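Local coordinates for protein synaptotagmin-1 (Arabidopsis thaliana, PDB 7AS6) that helps to maintain plasma-membrane integrity during freezing and osmotic stress, this chain being its C2A domain, at residues 29-35 against 46-52; 72-78 against 91-97; 106-112 against 130-136. All blocks are in the same frame, centred on the assembly; numbering follows the deposited sequence.

Contact 1 (29-35 against 46-52); sequences ADPFVKI and KTTVKHK. With CD (cadmium ion), chain B; EDO (1,2-ethanediol), chain G.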
loop_
_atom_site.group_PDB
_atom_site.type_symbol
_atom_site.label_atom_id
_atom_site.label_comp_id
_atom_site.label_asym_id
_atom_site.label_seq_id
_atom_site.Cartn_x
_atom_site.Cartn_y
_atom_site.Cartn_z
ATOM N N ALA A 29 -6.442 7.731 -14.962
ATOM C CA ALA A 29 -5.594 8.123 -13.845
ATOM C C ALA A 29 -4.186 7.619 -14.104
ATOM O O ALA A 29 -3.947 6.817 -15.006
ATOM C CB ALA A 29 -6.123 7.584 -12.517
ATOM N N ASP A 30 -3.249 8.131 -13.320
ATOM C CA ASP A 30 -1.854 7.711 -13.379
ATOM C C ASP A 30 -1.466 7.310 -11.972
ATOM O O ASP A 30 -0.859 8.102 -11.241
ATOM C CB ASP A 30 -0.970 8.834 -13.927
ATOM C CG ASP A 30 -1.494 9.395 -15.240
ATOM O OD1 ASP A 30 -1.442 8.718 -16.279
ATOM O OD2 ASP A 30 -1.964 10.537 -15.270
ATOM N N PRO A 31 -1.819 6.096 -11.543
ATOM C CA PRO A 31 -1.701 5.763 -10.126
ATOM C C PRO A 31 -0.314 5.313 -9.706
ATOM O O PRO A 31 0.415 4.635 -10.439
ATOM C CB PRO A 31 -2.711 4.623 -9.944
ATOM C CG PRO A 31 -2.861 4.018 -11.294
ATOM C CD PRO A 31 -2.741 5.174 -12.239
ATOM N N PHE A 32 0.026 5.717 -8.484
ATOM C CA PHE A 32 1.093 5.123 -7.697
ATOM C C PHE A 32 0.595 4.950 -6.260
ATOM O O PHE A 32 -0.419 5.531 -5.865
ATOM C CB PHE A 32 2.354 5.987 -7.764
ATOM C CG PHE A 32 2.205 7.353 -7.157
ATOM C CD1 PHE A 32 1.642 8.403 -7.885
ATOM C CD2 PHE A 32 2.672 7.603 -5.875
ATOM C CE1 PHE A 32 1.536 9.665 -7.328
ATOM C CE2 PHE A 32 2.562 8.852 -5.314
ATOM C CZ PHE A 32 2.007 9.892 -6.042
ATOM N N VAL A 33 1.298 4.131 -5.468
ATOM C CA VAL A 33 0.893 3.849 -4.089
ATOM C C VAL A 33 1.976 4.326 -3.124
ATOM O O VAL A 33 3.163 4.062 -3.340
ATOM C CB VAL A 33 0.609 2.343 -3.886
ATOM C CG1 VAL A 33 0.058 2.067 -2.492
ATOM C CG2 VAL A 33 -0.364 1.843 -4.950
ATOM N N LYS A 34 1.573 5.022 -2.055
ATOM C CA LYS A 34 2.462 5.283 -0.922
ATOM C C LYS A 34 2.165 4.290 0.201
ATOM O O LYS A 34 1.002 3.988 0.493
ATOM C CB LYS A 34 2.330 6.728 -0.402
ATOM C CG LYS A 34 2.857 7.792 -1.375
ATOM C CD LYS A 34 2.878 9.197 -0.741
ATOM C CE LYS A 34 3.290 10.279 -1.758
ATOM N NZ LYS A 34 3.174 11.686 -1.239
ATOM N N ILE A 35 3.216 3.755 0.815
ATOM C CA ILE A 35 3.066 2.783 1.903
ATOM C C ILE A 35 3.826 3.315 3.100
ATOM O O ILE A 35 5.010 3.659 2.988
ATOM C CB ILE A 35 3.571 1.379 1.534
ATOM C CG1 ILE A 35 2.866 0.821 0.301
ATOM C CG2 ILE A 35 3.393 0.424 2.720
ATOM C CD1 ILE A 35 3.616 1.085 -0.997
ATOM N N LYS A 46 7.175 4.309 -2.022
ATOM C CA LYS A 46 6.150 4.367 -3.045
ATOM C C LYS A 46 6.474 3.449 -4.211
ATOM O O LYS A 46 7.635 3.138 -4.490
ATOM C CB LYS A 46 5.916 5.822 -3.527
ATOM C CG LYS A 46 7.081 6.507 -4.196
ATOM C CD LYS A 46 6.645 7.953 -4.616
ATOM C CE LYS A 46 7.627 8.612 -5.604
ATOM N NZ LYS A 46 7.101 9.913 -6.178
ATOM N N THR A 47 5.414 3.005 -4.877
ATOM C CA THR A 47 5.546 2.285 -6.132
ATOM C C THR A 47 5.810 3.245 -7.283
ATOM O O THR A 47 5.732 4.474 -7.150
ATOM C CB THR A 47 4.283 1.498 -6.469
ATOM O OG1 THR A 47 3.288 2.421 -6.925
ATOM C CG2 THR A 47 3.774 0.688 -5.242
ATOM N N THR A 48 6.065 2.660 -8.447
ATOM C CA THR A 48 6.170 3.442 -9.654
ATOM C C THR A 48 4.801 3.977 -10.053
ATOM O O THR A 48 3.756 3.513 -9.579
ATOM C CB THR A 48 6.748 2.614 -10.797
ATOM O OG1 THR A 48 5.927 1.452 -11.006
ATOM C CG2 THR A 48 8.157 2.188 -10.465
ATOM N N VAL A 49 4.828 5.006 -10.900
ATOM C CA VAL A 49 3.630 5.570 -11.511
ATOM C C VAL A 49 3.249 4.706 -12.698
ATOM O O VAL A 49 4.088 4.443 -13.562
ATOM C CB VAL A 49 3.893 7.014 -11.976
ATOM C CG1 VAL A 49 2.723 7.522 -12.840
ATOM C CG2 VAL A 49 4.134 7.959 -10.791
ATOM N N LYS A 50 1.991 4.276 -12.769
ATOM C CA LYS A 50 1.482 3.607 -13.967
ATOM C C LYS A 50 0.609 4.584 -14.757
ATOM O O LYS A 50 -0.446 4.994 -14.278
ATOM C CB LYS A 50 0.665 2.366 -13.612
ATOM C CG LYS A 50 1.418 1.298 -12.845
ATOM C CD LYS A 50 2.494 0.632 -13.687
ATOM C CE LYS A 50 3.158 -0.445 -12.811
ATOM N NZ LYS A 50 4.168 -1.169 -13.619
ATOM N N HIS A 51 1.012 4.892 -15.981
ATOM C CA HIS A 51 0.366 5.926 -16.764
ATOM C C HIS A 51 -0.920 5.415 -17.374
ATOM O O HIS A 51 -0.953 4.317 -17.956
ATOM C CB HIS A 51 1.295 6.399 -17.873
ATOM C CG HIS A 51 2.561 6.990 -17.366
ATOM N ND1 HIS A 51 2.640 8.291 -16.922
ATOM C CD2 HIS A 51 3.782 6.449 -17.172
ATOM C CE1 HIS A 51 3.869 8.541 -16.519
ATOM N NE2 HIS A 51 4.577 7.435 -16.649
ATOM N N LYS A 52 -1.965 6.223 -17.245
ATOM C CA LYS A 52 -3.230 6.029 -17.933
ATOM C C LYS A 52 -3.748 4.598 -17.748
ATOM O O LYS A 52 -3.926 3.835 -18.696
ATOM C CB LYS A 52 -3.065 6.409 -19.398
ATOM C CG LYS A 52 -2.830 7.943 -19.564
ATOM C CD LYS A 52 -2.391 8.273 -20.970
ATOM C CE LYS A 52 -2.136 9.756 -21.130
ATOM N NZ LYS A 52 -3.203 10.550 -20.484
HETATM CD CD CD B . -2.936 12.032 -13.609
HETATM C C1 EDO G . 1.931 -1.584 -16.566
HETATM O O1 EDO G . 2.740 -2.423 -15.707
HETATM C C2 EDO G . 0.559 -2.209 -16.808
HETATM O O2 EDO G . -0.131 -2.337 -15.556
HETATM O O HOH W 1 -3.993 9.967 -17.315
#
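Asp-30 meets four consecutive residues, Val-49 to Lys-52, along its length. Its CB lies 4.1 Å from Val-49 CG1 and also approaches Lys-50 O. With CG beside the backbone N, anti to the carbonyl carbon (chi1 -52°), the carboxylate reaches both the metal and Lys-52. CG lies 3.4 Å from cadmium, and the oxygens then part. OD1 passes near His-51 CA and receives the Lys-52 N-H at 2.7 Å, on its anti side and 26° out of the carboxylate plane. OD2 binds cadmium at 2.4 Å, so Lys-52 N is a second-shell donor that, with the metal bond, helps hold the carboxylate's rotation.

Behind this, Lys-50 N reaches Pro-31 O at 2.8 Å in a nearly straight bond (174°). Thr-47 joins the strand twice: its OG1 takes the Val-33 N-H at 3.0 Å, and its own N-H goes to Val-33 O. The same hydroxyl, an acceptor here, donates to Thr-48 O. Phe-32 CD1 packs obliquely on Val-49 CG2 at 3.9 Å. Asp-24, Asp-80, Glu-82 and the carbonyl of Trp-81 also bind the cadmium, and this cluster of acidic ligands in loops at one end of a beta sandwich is the C2-domain metal site, where calcium probably binds.

Contact 2 (72-78 against 91-97); sequences QVLEFSV and GMNVLAL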
loop_
_atom_site.group_PDB
_atom_site.type_symbol
_atom_site.label_atom_id
_atom_site.label_comp_id
_atom_site.label_asym_id
_atom_site.label_seq_id
_atom_site.Cartn_x
_atom_site.Cartn_y
_atom_site.Cartn_z
ATOM N N GLN A 72 1.385 -2.348 15.269
ATOM C CA GLN A 72 1.722 -1.574 14.080
ATOM C C GLN A 72 0.806 -1.902 12.912
ATOM O O GLN A 72 0.426 -3.058 12.704
ATOM C CB GLN A 72 3.172 -1.825 13.685
ATOM C CG GLN A 72 4.151 -0.988 14.454
ATOM C CD GLN A 72 5.572 -1.277 14.056
ATOM O OE1 GLN A 72 6.003 -2.427 14.068
ATOM N NE2 GLN A 72 6.311 -0.237 13.684
ATOM N N VAL A 73 0.449 -0.871 12.146
ATOM C CA VAL A 73 -0.421 -1.025 10.990
ATOM C C VAL A 73 0.231 -0.345 9.795
ATOM O O VAL A 73 0.945 0.654 9.933
ATOM C CB VAL A 73 -1.840 -0.456 11.244
ATOM C CG1 VAL A 73 -2.358 -0.889 12.612
ATOM C CG2 VAL A 73 -1.837 1.027 11.166
ATOM N N LEU A 74 0.016 -0.921 8.617
ATOM C CA LEU A 74 0.436 -0.309 7.367
ATOM C C LEU A 74 -0.678 0.584 6.855
ATOM O O LEU A 74 -1.858 0.271 7.008
ATOM C CB LEU A 74 0.763 -1.374 6.323
ATOM C CG LEU A 74 2.030 -2.177 6.608
ATOM C CD1 LEU A 74 1.976 -3.479 5.849
ATOM C CD2 LEU A 74 3.264 -1.373 6.209
ATOM N N GLU A 75 -0.306 1.698 6.245
ATOM C CA GLU A 75 -1.262 2.554 5.560
ATOM C C GLU A 75 -0.878 2.618 4.092
ATOM O O GLU A 75 0.257 2.973 3.764
ATOM C CB GLU A 75 -1.274 3.942 6.175
ATOM C CG GLU A 75 -2.459 4.773 5.774
ATOM C CD GLU A 75 -2.245 6.240 6.094
ATOM O OE1 GLU A 75 -1.346 6.848 5.468
ATOM O OE2 GLU A 75 -2.959 6.776 6.974
ATOM N N PHE A 76 -1.801 2.229 3.219
ATOM C CA PHE A 76 -1.624 2.342 1.781
ATOM C C PHE A 76 -2.458 3.502 1.258
ATOM O O PHE A 76 -3.634 3.646 1.608
ATOM C CB PHE A 76 -2.039 1.065 1.069
ATOM C CG PHE A 76 -1.328 -0.164 1.564
ATOM C CD1 PHE A 76 -0.199 -0.641 0.903
ATOM C CD2 PHE A 76 -1.776 -0.829 2.689
ATOM C CE1 PHE A 76 0.476 -1.781 1.365
ATOM C CE2 PHE A 76 -1.109 -1.969 3.166
ATOM C CZ PHE A 76 0.016 -2.445 2.491
ATOM N N SER A 77 -1.861 4.325 0.408
ATOM C CA SER A 77 -2.576 5.460 -0.161
ATOM C C SER A 77 -2.326 5.486 -1.653
ATOM O O SER A 77 -1.172 5.500 -2.094
ATOM C CB SER A 77 -2.135 6.757 0.493
ATOM O OG SER A 77 -2.417 6.701 1.877
ATOM N N VAL A 78 -3.390 5.463 -2.421
ATOM C CA VAL A 78 -3.275 5.532 -3.863
ATOM C C VAL A 78 -3.420 6.990 -4.288
ATOM O O VAL A 78 -4.391 7.663 -3.918
ATOM C CB VAL A 78 -4.323 4.639 -4.539
ATOM C CG1 VAL A 78 -4.126 4.670 -6.041
ATOM C CG2 VAL A 78 -4.215 3.196 -3.998
ATOM N N GLY A 91 -7.485 7.418 -2.806
ATOM C CA GLY A 91 -8.075 6.531 -1.826
ATOM C C GLY A 91 -7.001 5.902 -0.968
ATOM O O GLY A 91 -5.799 5.986 -1.253
ATOM N N MET A 92 -7.450 5.244 0.092
ATOM C CA MET A 92 -6.498 4.700 1.045
ATOM C C MET A 92 -7.182 3.646 1.902
ATOM O O MET A 92 -8.411 3.534 1.929
ATOM C CB MET A 92 -5.927 5.812 1.909
ATOM C CG MET A 92 -7.022 6.551 2.605
ATOM S SD MET A 92 -6.632 6.559 4.338
ATOM C CE MET A 92 -5.357 7.823 4.304
ATOM N N ASN A 93 -6.357 2.867 2.597
ATOM C CA ASN A 93 -6.837 1.964 3.633
ATOM C C ASN A 93 -5.665 1.517 4.495
ATOM O O ASN A 93 -4.501 1.848 4.246
ATOM C CB ASN A 93 -7.565 0.747 3.065
ATOM C CG ASN A 93 -8.736 0.343 3.928
ATOM O OD1 ASN A 93 -8.740 0.591 5.134
ATOM N ND2 ASN A 93 -9.753 -0.246 3.314
ATOM N N VAL A 94 -5.994 0.745 5.514
ATOM C CA VAL A 94 -5.035 0.387 6.537
ATOM C C VAL A 94 -5.005 -1.133 6.641
ATOM O O VAL A 94 -5.916 -1.825 6.184
ATOM C CB VAL A 94 -5.408 1.067 7.869
ATOM C CG1 VAL A 94 -6.301 0.185 8.696
ATOM C CG2 VAL A 94 -4.175 1.485 8.627
ATOM N N LEU A 95 -3.921 -1.662 7.208
ATOM C CA LEU A 95 -3.777 -3.113 7.330
ATOM C C LEU A 95 -2.863 -3.410 8.508
ATOM O O LEU A 95 -1.659 -3.147 8.441
ATOM C CB LEU A 95 -3.229 -3.737 6.050
ATOM C CG LEU A 95 -2.920 -5.233 6.153
ATOM C CD1 LEU A 95 -4.146 -5.997 6.607
ATOM C CD2 LEU A 95 -2.406 -5.797 4.831
ATOM N N ALA A 96 -3.438 -3.969 9.572
ATOM C CA ALA A 96 -2.682 -4.222 10.788
ATOM C C ALA A 96 -1.733 -5.383 10.575
ATOM O O ALA A 96 -2.059 -6.353 9.891
ATOM C CB ALA A 96 -3.620 -4.527 11.953
ATOM N N LEU A 97 -0.542 -5.279 11.160
ATOM C CA LEU A 97 0.402 -6.378 11.063
ATOM C C LEU A 97 -0.028 -7.583 11.896
ATOM O O LEU A 97 0.458 -8.686 11.646
ATOM C CB LEU A 97 1.799 -5.911 11.472
ATOM C CG LEU A 97 2.432 -4.826 10.597
ATOM C CD1 LEU A 97 3.925 -4.706 10.891
ATOM C CD2 LEU A 97 2.181 -5.121 9.128
#
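An antiparallel beta hairpin of the C2 sandwich pairs Val-73 to Val-78 with Gly-91 to Ala-96, the strand axes coming within 4.3 Å at 158° between their directions. Six bridges run without interruption, and the hydrogen-bonded pairs are Leu-74 with Leu-95, Phe-76 with Asn-93 and Val-78 with Gly-91. At the last of these the two bonds are uneven: Val-78 N to Gly-91 O is 2.7 Å, whereas Gly-91 N to Val-78 O stretches to 3.3 Å. At the opposite end, past Val-73 and Ala-96, Leu-97 N still reaches Gln-72 O.

On the face carrying Val-73, Glu-75 and Ser-77, one pair is tight. Val-94 CG2 comes within 3.5 Å of Val-73 CG2, closer than carbons usually approach, and Val-94 chi1 (91°) is displaced from a staggered value, which suggests local strain or some doubt about the rotamer. Next along, the bent Met-92 chain brings CE to 3.7 Å from Glu-75 OE2, while its CB rests against Ser-77 OG.

The other face is apolar apart from Asn-93. Leu-95 CB lies in the plane of the Phe-76 ring, at its edge, 4.0 Å from CE2. Leu-74 CD1 meets Leu-97 CD2 at 3.7 Å, the two chains crossing at roughly a right angle. Asn-93 turns OD1 back to its neighbour Val-94 N and gives ND2 to Glu-111 O.

Strand 31-37 flanks strand 73-80 within the sheet, while strands 106-111 and 131-140 of the opposing sheet pack on Leu-74, Phe-76 and Leu-95.

Contact 3 (106-112 against 130-136); sequences KAFTLEL and GKLEVEL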
loop_
_atom_site.group_PDB
_atom_site.type_symbol
_atom_site.label_atom_id
_atom_site.label_comp_id
_atom_site.label_asym_id
_atom_site.label_seq_id
_atom_site.Cartn_x
_atom_site.Cartn_y
_atom_site.Cartn_z
ATOM N N LYS A 106 0.529 -14.103 2.538
ATOM C CA LYS A 106 -0.884 -13.893 2.815
ATOM C C LYS A 106 -1.355 -12.681 2.023
ATOM O O LYS A 106 -0.800 -11.586 2.167
ATOM C CB LYS A 106 -1.140 -13.713 4.311
ATOM C CG LYS A 106 -2.626 -13.715 4.691
ATOM C CD LYS A 106 -2.834 -14.009 6.180
ATOM C CE LYS A 106 -4.274 -13.729 6.608
ATOM N NZ LYS A 106 -4.438 -13.654 8.093
ATOM N N ALA A 107 -2.371 -12.884 1.193
ATOM C CA ALA A 107 -2.891 -11.859 0.310
ATOM C C ALA A 107 -4.107 -11.205 0.944
ATOM O O ALA A 107 -4.890 -11.869 1.626
ATOM C CB ALA A 107 -3.265 -12.458 -1.044
ATOM N N PHE A 108 -4.250 -9.896 0.725
ATOM C CA PHE A 108 -5.364 -9.116 1.242
ATOM C C PHE A 108 -5.923 -8.251 0.128
ATOM O O PHE A 108 -5.185 -7.786 -0.745
ATOM C CB PHE A 108 -4.943 -8.202 2.413
ATOM C CG PHE A 108 -4.258 -8.927 3.537
ATOM C CD1 PHE A 108 -4.986 -9.421 4.610
ATOM C CD2 PHE A 108 -2.884 -9.115 3.523
ATOM C CE1 PHE A 108 -4.357 -10.098 5.651
ATOM C CE2 PHE A 108 -2.246 -9.789 4.564
ATOM C CZ PHE A 108 -2.985 -10.281 5.626
ATOM N N THR A 109 -7.231 -8.024 0.170
ATOM C CA THR A 109 -7.883 -7.053 -0.707
ATOM C C THR A 109 -8.453 -5.934 0.152
ATOM O O THR A 109 -9.370 -6.164 0.947
ATOM C CB THR A 109 -8.985 -7.708 -1.531
ATOM O OG1 THR A 109 -8.417 -8.755 -2.329
ATOM C CG2 THR A 109 -9.638 -6.670 -2.432
ATOM N N LEU A 110 -7.915 -4.728 -0.007
ATOM C CA LEU A 110 -8.355 -3.565 0.750
ATOM C C LEU A 110 -9.214 -2.692 -0.147
ATOM O O LEU A 110 -8.790 -2.307 -1.243
ATOM C CB LEU A 110 -7.162 -2.762 1.271
ATOM C CG LEU A 110 -6.088 -3.623 1.934
ATOM C CD1 LEU A 110 -4.857 -2.806 2.317
ATOM C CD2 LEU A 110 -6.683 -4.305 3.148
ATOM N N GLU A 111 -10.422 -2.391 0.302
ATOM C CA GLU A 111 -11.243 -1.442 -0.431
ATOM C C GLU A 111 -10.729 -0.043 -0.137
ATOM O O GLU A 111 -10.432 0.286 1.014
ATOM C CB GLU A 111 -12.719 -1.594 -0.057
ATOM C CG GLU A 111 -13.299 -2.934 -0.535
ATOM C CD GLU A 111 -14.824 -2.970 -0.571
ATOM O OE1 GLU A 111 -15.459 -1.938 -0.251
ATOM O OE2 GLU A 111 -15.385 -4.035 -0.922
ATOM N N LEU A 112 -10.568 0.762 -1.181
ATOM C CA LEU A 112 -10.069 2.117 -1.005
ATOM C C LEU A 112 -11.180 3.019 -0.500
ATOM O O LEU A 112 -12.301 2.990 -1.021
ATOM C CB LEU A 112 -9.508 2.641 -2.318
ATOM C CG LEU A 112 -8.365 1.743 -2.759
ATOM C CD1 LEU A 112 -7.976 2.070 -4.173
ATOM C CD2 LEU A 112 -7.189 1.910 -1.811
ATOM N N GLY A 130 -12.488 1.650 -5.865
ATOM C CA GLY A 130 -11.607 0.593 -6.316
ATOM C C GLY A 130 -11.073 -0.242 -5.165
ATOM O O GLY A 130 -11.314 0.014 -3.981
ATOM N N LYS A 131 -10.330 -1.271 -5.542
ATOM C CA LYS A 131 -9.737 -2.201 -4.594
ATOM C C LYS A 131 -8.234 -2.202 -4.795
ATOM O O LYS A 131 -7.756 -2.079 -5.925
ATOM C CB LYS A 131 -10.294 -3.622 -4.784
ATOM C CG LYS A 131 -11.736 -3.777 -4.349
ATOM C CD LYS A 131 -12.262 -5.179 -4.611
ATOM C CE LYS A 131 -13.552 -5.436 -3.835
ATOM N NZ LYS A 131 -14.589 -4.409 -4.122
ATOM N N LEU A 132 -7.488 -2.323 -3.705
ATOM C CA LEU A 132 -6.053 -2.551 -3.772
ATOM C C LEU A 132 -5.766 -3.958 -3.276
ATOM O O LEU A 132 -6.297 -4.365 -2.240
ATOM C CB LEU A 132 -5.291 -1.546 -2.920
ATOM C CG LEU A 132 -3.773 -1.597 -3.047
ATOM C CD1 LEU A 132 -3.337 -1.201 -4.444
ATOM C CD2 LEU A 132 -3.091 -0.719 -1.998
ATOM N N GLU A 133 -4.940 -4.702 -4.015
ATOM C CA GLU A 133 -4.545 -6.061 -3.632
ATOM C C GLU A 133 -3.069 -6.081 -3.268
ATOM O O GLU A 133 -2.226 -5.615 -4.047
ATOM C CB GLU A 133 -4.838 -7.063 -4.748
ATOM C CG GLU A 133 -6.316 -7.048 -5.138
ATOM C CD GLU A 133 -6.727 -8.200 -6.032
ATOM O OE1 GLU A 133 -5.845 -8.981 -6.450
ATOM O OE2 GLU A 133 -7.947 -8.330 -6.307
ATOM N N VAL A 134 -2.762 -6.585 -2.070
ATOM C CA VAL A 134 -1.407 -6.591 -1.535
ATOM C C VAL A 134 -1.125 -7.961 -0.917
ATOM O O VAL A 134 -2.030 -8.771 -0.704
ATOM C CB VAL A 134 -1.185 -5.483 -0.484
ATOM C CG1 VAL A 134 -1.677 -4.127 -0.990
ATOM C CG2 VAL A 134 -1.886 -5.840 0.797
ATOM N N GLU A 135 0.151 -8.214 -0.623
ATOM C CA GLU A 135 0.583 -9.424 0.075
ATOM C C GLU A 135 1.573 -9.056 1.160
ATOM O O GLU A 135 2.344 -8.102 1.021
ATOM C CB GLU A 135 1.289 -10.430 -0.822
ATOM C CG GLU A 135 0.448 -11.140 -1.841
ATOM C CD GLU A 135 1.308 -12.085 -2.659
ATOM O OE1 GLU A 135 2.391 -12.475 -2.146
ATOM O OE2 GLU A 135 0.921 -12.408 -3.812
ATOM N N LEU A 136 1.568 -9.834 2.226
ATOM C CA LEU A 136 2.527 -9.664 3.300
ATOM C C LEU A 136 3.227 -10.987 3.539
ATOM O O LEU A 136 2.593 -12.045 3.520
ATOM C CB LEU A 136 1.853 -9.199 4.589
ATOM C CG LEU A 136 0.979 -7.950 4.565
ATOM C CD1 LEU A 136 0.519 -7.650 5.978
ATOM C CD2 LEU A 136 1.708 -6.758 3.971
#
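Leu-110 and Leu-132 hold each other through the shortest backbone bonds here: Leu-110 N to Leu-132 O and Leu-132 N to Leu-110 O are each 2.8 Å, the latter almost straight at 174°. Phe-108 with Val-134 and Lys-106 with Leu-136 are paired in the same reciprocal way, giving an unbroken antiparallel ladder whose strand axes run at 156°. Past Glu-111 and Lys-131, at the other end, Leu-112 N adds a bond of 3.0 Å to Gly-130 O. The leucine's CB and CG sit against that same carbonyl, and CD2 extends to Leu-132 CB at 4.1 Å.

On the apolar face the closest side-chain contact is between Phe-108 and Leu-136, which cross at about a right angle with CE2 3.7 Å from CG. The ring arrives there because its CG stands beside the backbone N (chi1 -54°), and Phe-108 CB meanwhile touches Val-134 CG2. Leu-95 and Phe-76 of the opposing sheet cover this side.

Apart from Ala-107, the reverse face is polar or charged. Glu-111 and Lys-131 lie side by side, with OE2 3.3 Å from NZ: a salt bridge whose hydrogen bond is weak. The amine also hydrogen-bonds to Tyr-128 OH; the lysine chain bends at its last torsion. Farther back on the same lysine, CD packs on Thr-109 CG2 at 3.7 Å. Thr-109 OG1 runs alongside Glu-133 CG at 3.9 Å, while the glutamate's OE1 makes a salt bridge to Arg-16 of strand 8-18.

Cohesion therefore comes chiefly from the backbone ladder and the largely apolar side that packs on the opposing sheet; the long Glu-111 to Lys-131 bridge, on an exposed glutamate, probably contributes little.

Contact 2 has the most buried residues, though one of its faces also reaches solvent; contacts 1 and 3 are only partly buried. Contacts 1 and 2 share one sheet, in which strands 31-37 and 73-80 are neighbours and Lys-34 N lies 2.8 Å from Ser-77 O. Contact 3 belongs to the opposing sheet and meets contact 2 across the sandwich, for instance where Leu-95 CD2 lies 3.6 Å from Phe-108 CD2. Regular ladders dominate contacts 2 and 3. Contact 1 has a single bridge and mixes two backbone bonds with bonds to a threonine hydroxyl and to the metal-binding carboxylate; the other two are farther from the metal.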